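Local coordinates for diaphanous protein (Entamoeba histolytica, PDB 4DVG) that probably acts as a diaphanous-type formin, promoting actin filament assembly under the control of a small GTPase that binds its N-terminal regulatory region, at residues 223-228 against 243-248; 252-257 against 302-307. All blocks are in the same frame, centred on the assembly; numbering follows the deposited sequence.

Contact 1. Residues 223-228 against 243-248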
loop_
_atom_site.group_PDB
_atom_site.type_symbol
_atom_site.label_atom_id
_atom_site.label_comp_id
_atom_site.label_asym_id
_atom_site.label_seq_id
_atom_site.Cartn_x
_atom_site.Cartn_y
_atom_site.Cartn_z
ATOM N N LEU B 223 -3.719 28.526 3.196
ATOM C CA LEU B 223 -2.356 28.848 3.579
ATOM C C LEU B 223 -1.512 27.620 3.924
ATOM O O LEU B 223 -0.460 27.398 3.322
ATOM C CB LEU B 223 -2.338 29.849 4.719
ATOM C CG LEU B 223 -0.966 30.344 5.148
ATOM C CD1 LEU B 223 -0.215 30.996 3.979
ATOM C CD2 LEU B 223 -1.135 31.307 6.285
ATOM N N SER B 224 -1.960 26.807 4.872
ATOM C CA SER B 224 -1.116 25.692 5.288
ATOM C C SER B 224 -0.876 24.630 4.191
ATOM O O SER B 224 0.250 24.148 4.039
ATOM C CB SER B 224 -1.569 25.078 6.619
ATOM O OG SER B 224 -2.936 24.787 6.616
ATOM N N PHE B 225 -1.915 24.280 3.432
ATOM C CA PHE B 225 -1.725 23.444 2.247
ATOM C C PHE B 225 -0.678 24.052 1.318
ATOM O O PHE B 225 0.272 23.380 0.893
ATOM C CB PHE B 225 -3.043 23.257 1.495
ATOM C CG PHE B 225 -2.885 22.856 0.070
ATOM C CD1 PHE B 225 -1.980 21.880 -0.301
ATOM C CD2 PHE B 225 -3.669 23.436 -0.907
ATOM C CE1 PHE B 225 -1.852 21.502 -1.630
ATOM C CE2 PHE B 225 -3.555 23.055 -2.243
ATOM C CZ PHE B 225 -2.625 22.090 -2.602
ATOM N N PHE B 226 -0.846 25.329 1.007
ATOM C CA PHE B 226 0.045 25.956 0.058
ATOM C C PHE B 226 1.488 25.975 0.580
ATOM O O PHE B 226 2.443 25.823 -0.181
ATOM C CB PHE B 226 -0.442 27.362 -0.283
ATOM C CG PHE B 226 0.553 28.166 -1.042
ATOM C CD1 PHE B 226 0.701 27.993 -2.410
ATOM C CD2 PHE B 226 1.368 29.074 -0.386
ATOM C CE1 PHE B 226 1.637 28.730 -3.125
ATOM C CE2 PHE B 226 2.315 29.813 -1.092
ATOM C CZ PHE B 226 2.439 29.642 -2.470
ATOM N N SER B 227 1.648 26.146 1.883
ATOM C CA SER B 227 2.984 26.224 2.444
ATOM C C SER B 227 3.682 24.839 2.502
ATOM O O SER B 227 4.910 24.761 2.416
ATOM C CB SER B 227 2.966 26.948 3.799
ATOM O OG SER B 227 2.289 26.162 4.760
ATOM N N LEU B 228 2.897 23.770 2.645
ATOM C CA LEU B 228 3.378 22.407 2.460
ATOM C C LEU B 228 3.867 22.205 1.032
ATOM O O LEU B 228 4.983 21.737 0.804
ATOM C CB LEU B 228 2.268 21.399 2.724
ATOM C CG LEU B 228 1.835 21.162 4.169
ATOM C CD1 LEU B 228 0.841 20.039 4.169
ATOM C CD2 LEU B 228 2.985 20.798 5.032
ATOM N N VAL B 243 -2.484 19.569 -9.050
ATOM C CA VAL B 243 -3.738 19.015 -9.517
ATOM C C VAL B 243 -4.882 19.499 -8.647
ATOM O O VAL B 243 -5.934 19.872 -9.146
ATOM C CB VAL B 243 -3.698 17.489 -9.554
ATOM C CG1 VAL B 243 -5.049 16.956 -9.905
ATOM C CG2 VAL B 243 -2.646 17.008 -10.552
ATOM N N LEU B 244 -4.662 19.532 -7.341
ATOM C CA LEU B 244 -5.687 20.019 -6.416
ATOM C C LEU B 244 -6.025 21.499 -6.658
ATOM O O LEU B 244 -7.192 21.908 -6.636
ATOM C CB LEU B 244 -5.229 19.838 -4.964
ATOM C CG LEU B 244 -6.271 20.344 -3.981
ATOM C CD1 LEU B 244 -7.552 19.628 -4.307
ATOM C CD2 LEU B 244 -5.856 20.143 -2.530
ATOM N N ILE B 245 -4.989 22.299 -6.875
ATOM C CA ILE B 245 -5.151 23.726 -7.050
ATOM C C ILE B 245 -5.973 23.992 -8.285
ATOM O O ILE B 245 -6.995 24.668 -8.214
ATOM C CB ILE B 245 -3.806 24.462 -7.126
ATOM C CG1 ILE B 245 -3.218 24.603 -5.721
ATOM C CG2 ILE B 245 -3.993 25.853 -7.696
ATOM C CD1 ILE B 245 -1.696 24.721 -5.738
ATOM N N ASN B 246 -5.534 23.440 -9.405
ATOM C CA ASN B 246 -6.275 23.545 -10.646
ATOM C C ASN B 246 -7.717 23.047 -10.565
ATOM O O ASN B 246 -8.598 23.626 -11.195
ATOM C CB ASN B 246 -5.502 22.914 -11.810
ATOM C CG ASN B 246 -4.300 23.753 -12.202
ATOM O OD1 ASN B 246 -4.244 24.942 -11.859
ATOM N ND2 ASN B 246 -3.330 23.152 -12.906
ATOM N N ASN B 247 -7.963 22.006 -9.772
ATOM C CA ASN B 247 -9.325 21.518 -9.582
ATOM C C ASN B 247 -10.158 22.555 -8.844
ATOM O O ASN B 247 -11.309 22.784 -9.181
ATOM C CB ASN B 247 -9.371 20.166 -8.851
ATOM C CG ASN B 247 -8.811 19.014 -9.700
ATOM O OD1 ASN B 247 -8.416 19.213 -10.855
ATOM N ND2 ASN B 247 -8.753 17.810 -9.117
ATOM N N LEU B 248 -9.575 23.178 -7.833
ATOM C CA LEU B 248 -10.315 24.146 -7.030
ATOM C C LEU B 248 -10.649 25.393 -7.843
ATOM O O LEU B 248 -11.699 25.986 -7.680
ATOM C CB LEU B 248 -9.528 24.539 -5.784
ATOM C CG LEU B 248 -9.357 23.454 -4.728
ATOM C CD1 LEU B 248 -8.321 23.892 -3.711
ATOM C CD2 LEU B 248 -10.688 23.109 -4.067
#

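Contact 2. Residues 252-257 against 302-307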
loop_
_atom_site.group_PDB
_atom_site.type_symbol
_atom_site.label_atom_id
_atom_site.label_comp_id
_atom_site.label_asym_id
_atom_site.label_seq_id
_atom_site.Cartn_x
_atom_site.Cartn_y
_atom_site.Cartn_z
ATOM N N PRO B 252 -17.212 26.390 -12.953
ATOM C CA PRO B 252 -17.948 26.688 -14.188
ATOM C C PRO B 252 -18.124 28.197 -14.402
ATOM O O PRO B 252 -18.078 28.666 -15.545
ATOM C CB PRO B 252 -19.303 25.996 -13.966
ATOM C CG PRO B 252 -19.120 25.114 -12.716
ATOM C CD PRO B 252 -18.070 25.797 -11.912
ATOM N N GLU B 253 -18.312 28.938 -13.312
ATOM C CA GLU B 253 -18.555 30.379 -13.378
ATOM C C GLU B 253 -17.254 31.144 -13.239
ATOM O O GLU B 253 -16.459 30.862 -12.343
ATOM C CB GLU B 253 -19.497 30.835 -12.253
ATOM C CG GLU B 253 -20.693 29.937 -11.993
ATOM O OE1 GLU B 253 -19.182 28.557 -10.769
ATOM O OE2 GLU B 253 -21.273 27.870 -10.993
ATOM N N LEU B 254 -17.058 32.125 -14.118
ATOM C CA LEU B 254 -15.900 33.016 -14.094
ATOM C C LEU B 254 -15.768 33.692 -12.743
ATOM O O LEU B 254 -14.679 33.803 -12.198
ATOM C CB LEU B 254 -16.032 34.096 -15.170
ATOM C CG LEU B 254 -14.952 35.179 -15.074
ATOM C CD1 LEU B 254 -13.606 34.647 -15.576
ATOM C CD2 LEU B 254 -15.342 36.432 -15.845
ATOM N N GLU B 255 -16.887 34.160 -12.216
ATOM C CA GLU B 255 -16.905 34.783 -10.902
ATOM C C GLU B 255 -16.198 33.897 -9.882
ATOM O O GLU B 255 -15.410 34.380 -9.073
ATOM C CB GLU B 255 -18.347 35.066 -10.462
ATOM C CG GLU B 255 -19.051 36.194 -11.230
ATOM C CD GLU B 255 -19.280 35.902 -12.719
ATOM O OE1 GLU B 255 -19.483 34.716 -13.099
ATOM O OE2 GLU B 255 -19.261 36.886 -13.504
ATOM N N HIS B 256 -16.477 32.601 -9.927
ATOM C CA HIS B 256 -15.927 31.666 -8.942
ATOM C C HIS B 256 -14.442 31.302 -9.174
ATOM O O HIS B 256 -13.697 31.136 -8.220
ATOM C CB HIS B 256 -16.796 30.409 -8.849
ATOM C CG HIS B 256 -18.087 30.618 -8.117
ATOM N ND1 HIS B 256 -19.148 31.310 -8.658
ATOM C CD2 HIS B 256 -18.488 30.221 -6.886
ATOM C CE1 HIS B 256 -20.146 31.332 -7.793
ATOM N NE2 HIS B 256 -19.770 30.678 -6.709
ATOM N N ARG B 257 -14.016 31.176 -10.428
ATOM C CA ARG B 257 -12.593 31.063 -10.706
ATOM C C ARG B 257 -11.860 32.340 -10.287
ATOM O O ARG B 257 -10.887 32.250 -9.544
ATOM C CB ARG B 257 -12.306 30.737 -12.195
ATOM C CG ARG B 257 -13.083 29.570 -12.723
ATOM C CD ARG B 257 -12.614 29.114 -14.088
ATOM N NE ARG B 257 -12.816 30.105 -15.141
ATOM C CZ ARG B 257 -13.954 30.282 -15.801
ATOM N NH1 ARG B 257 -15.029 29.548 -15.514
ATOM N NH2 ARG B 257 -14.020 31.209 -16.748
ATOM N N LYS B 302 -8.703 36.740 -17.910
ATOM C CA LYS B 302 -8.411 38.160 -18.068
ATOM C C LYS B 302 -9.096 38.704 -19.327
ATOM O O LYS B 302 -9.805 39.708 -19.256
ATOM C CB LYS B 302 -6.906 38.403 -18.180
ATOM C CG LYS B 302 -6.083 38.240 -16.914
ATOM C CE LYS B 302 -3.729 38.316 -16.042
ATOM N NZ LYS B 302 -2.275 38.285 -16.439
ATOM N N LYS B 303 -8.867 38.055 -20.475
ATOM C CA LYS B 303 -9.535 38.445 -21.711
ATOM C C LYS B 303 -11.051 38.536 -21.525
ATOM O O LYS B 303 -11.696 39.447 -22.054
ATOM C CB LYS B 303 -9.239 37.469 -22.855
ATOM C CG LYS B 303 -7.792 37.458 -23.344
ATOM C CD LYS B 303 -7.692 36.862 -24.754
ATOM N NZ LYS B 303 -5.988 35.048 -24.449
ATOM N N GLU B 304 -11.615 37.577 -20.791
ATOM C CA GLU B 304 -13.059 37.481 -20.657
ATOM C C GLU B 304 -13.563 38.656 -19.835
ATOM O O GLU B 304 -14.535 39.320 -20.206
ATOM C CB GLU B 304 -13.461 36.144 -20.023
ATOM C CG GLU B 304 -14.923 36.068 -19.550
ATOM C CD GLU B 304 -15.915 35.859 -20.679
ATOM O OE1 GLU B 304 -15.564 35.152 -21.642
ATOM O OE2 GLU B 304 -17.047 36.393 -20.604
ATOM N N VAL B 305 -12.882 38.901 -18.720
ATOM C CA VAL B 305 -13.156 40.037 -17.853
ATOM C C VAL B 305 -13.009 41.340 -18.613
ATOM O O VAL B 305 -13.824 42.233 -18.474
ATOM C CB VAL B 305 -12.167 40.080 -16.668
ATOM C CG1 VAL B 305 -12.353 41.355 -15.870
ATOM C CG2 VAL B 305 -12.352 38.870 -15.789
ATOM N N GLU B 306 -11.944 41.456 -19.397
ATOM C CA GLU B 306 -11.729 42.657 -20.186
ATOM C C GLU B 306 -12.888 42.786 -21.150
ATOM O O GLU B 306 -13.381 43.877 -21.413
ATOM C CB GLU B 306 -10.412 42.590 -20.964
ATOM C CG GLU B 306 -10.140 43.849 -21.763
ATOM O OE1 GLU B 306 -8.412 42.654 -22.867
ATOM O OE2 GLU B 306 -9.257 44.406 -23.899
ATOM N N SER B 307 -13.326 41.643 -21.659
ATOM C CA SER B 307 -14.322 41.597 -22.708
ATOM C C SER B 307 -15.699 41.996 -22.196
ATOM O O SER B 307 -16.514 42.565 -22.923
ATOM C CB SER B 307 -14.371 40.196 -23.291
ATOM O OG SER B 307 -15.462 40.089 -24.172
#

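Contact 1. Residues 223-228 against 243-248
F225 projects toward helix 236-249, where L244 and I245 meet the far end of its ring at CE2 and CZ. The two residues approach the ring differently. The CD2 methyl of L244 lies over one face, 4.1 Å from the ring centroid and 27° off the normal, a CH-pi contact displaced toward the outer rim, where CD2 is 3.7 Å from F225 CE2. I245 comes from an oblique direction and touches the same rim atom with its CG1 methylene, 3.8 Å from F225 CE2, while CZ is the second ring atom that both residues share. With CG anti to the backbone N (chi1 159°), F225 is carried out from its helix toward the partner. I245 leaves its own helix to one side, yet its CG1 branch, anti to the carbonyl carbon (chi1 -77°), comes nearer to the ring. No hydrogen bond crosses this wholly apolar, buried interface. Within helix 223-228 the S227 hydroxyl OG donates to S224 O at 3.0 Å, with L228 N as a second donor to that oxygen. Helix 172-187 also lines the contact, with L179 against F225 and S186 against L244, while L269 of helix 269-277 touches both I245 and F226. An aromatic side chain from a short helix, packed against L244 and I245 of one helix and L179 of another, is consistent with the layered helix packing of the armadillo-like FH3 region known from related diaphanous formins.

Contact 2. Residues 252-257 against 302-307
L254 is the residue of 252-257 that meets 302-307, touching E304 and V305 with its CD2 methyl. P252 comes first, and its carbonyl oxygen receives a weak hydrogen bond at the edge of the R257 guanidinium, 3.2 Å from NH1 and bent to 127°. E253 occupies the N-cap position of helix 254-265, and its O accepts R257 N at 3.1 Å in the first full helical turn. L254 then points at the partner helix, where the CA atoms of L254 and V305 are 8.4 Å apart. Its CG is anti to the backbone N (chi1 172°), which carries CD2 to within 3.7 Å of the CG methylene of E304 and 3.9 Å of V305 CG2. The L254 side chain runs at about a right angle to V305 but only obliquely to E304, whose chain bends at chi2 and takes its carboxylate on to R308. E255 also turns to R308, so this arginine makes salt bridges with a glutamate from each helix. R257 folds back over its own turn, laying one guanidinium face above L254 CA with an offset toward the rim; NE forms a salt bridge with D301, and NH1 also bonds Q251 O. Its NH2 remains 6.5 Å from E304 OE1, opposite in charge but not paired. As L254 touches D301 and R308 as well, it sits as a single knob in the hole formed by D301, E304, V305 and R308, and this knob-in-hole packing, bordered by salt bridges, joins two helices of the all-helical FH3 domain.

Overall arrangement
The two contacts follow one another along the chain: contact 1 closes before contact 2 opens, and helix 254-265 follows helix 236-249 after a short linker. Their centres are about 21 Å apart and on the same side of the chain's centre, contact 1 about 14 Å from it and contact 2 about 30 Å, so the series runs from a buried interior outward to a partly exposed end. They do not touch. Q251, in the linker between their segments, bonds L248 O through NE2 and R257 NH1 through its carbonyl; N246 ND2 bonds S290 O, at the start of the helix that carries 302-307. Both belong to the FH3 region, and the second chain of the assembly reaches neither.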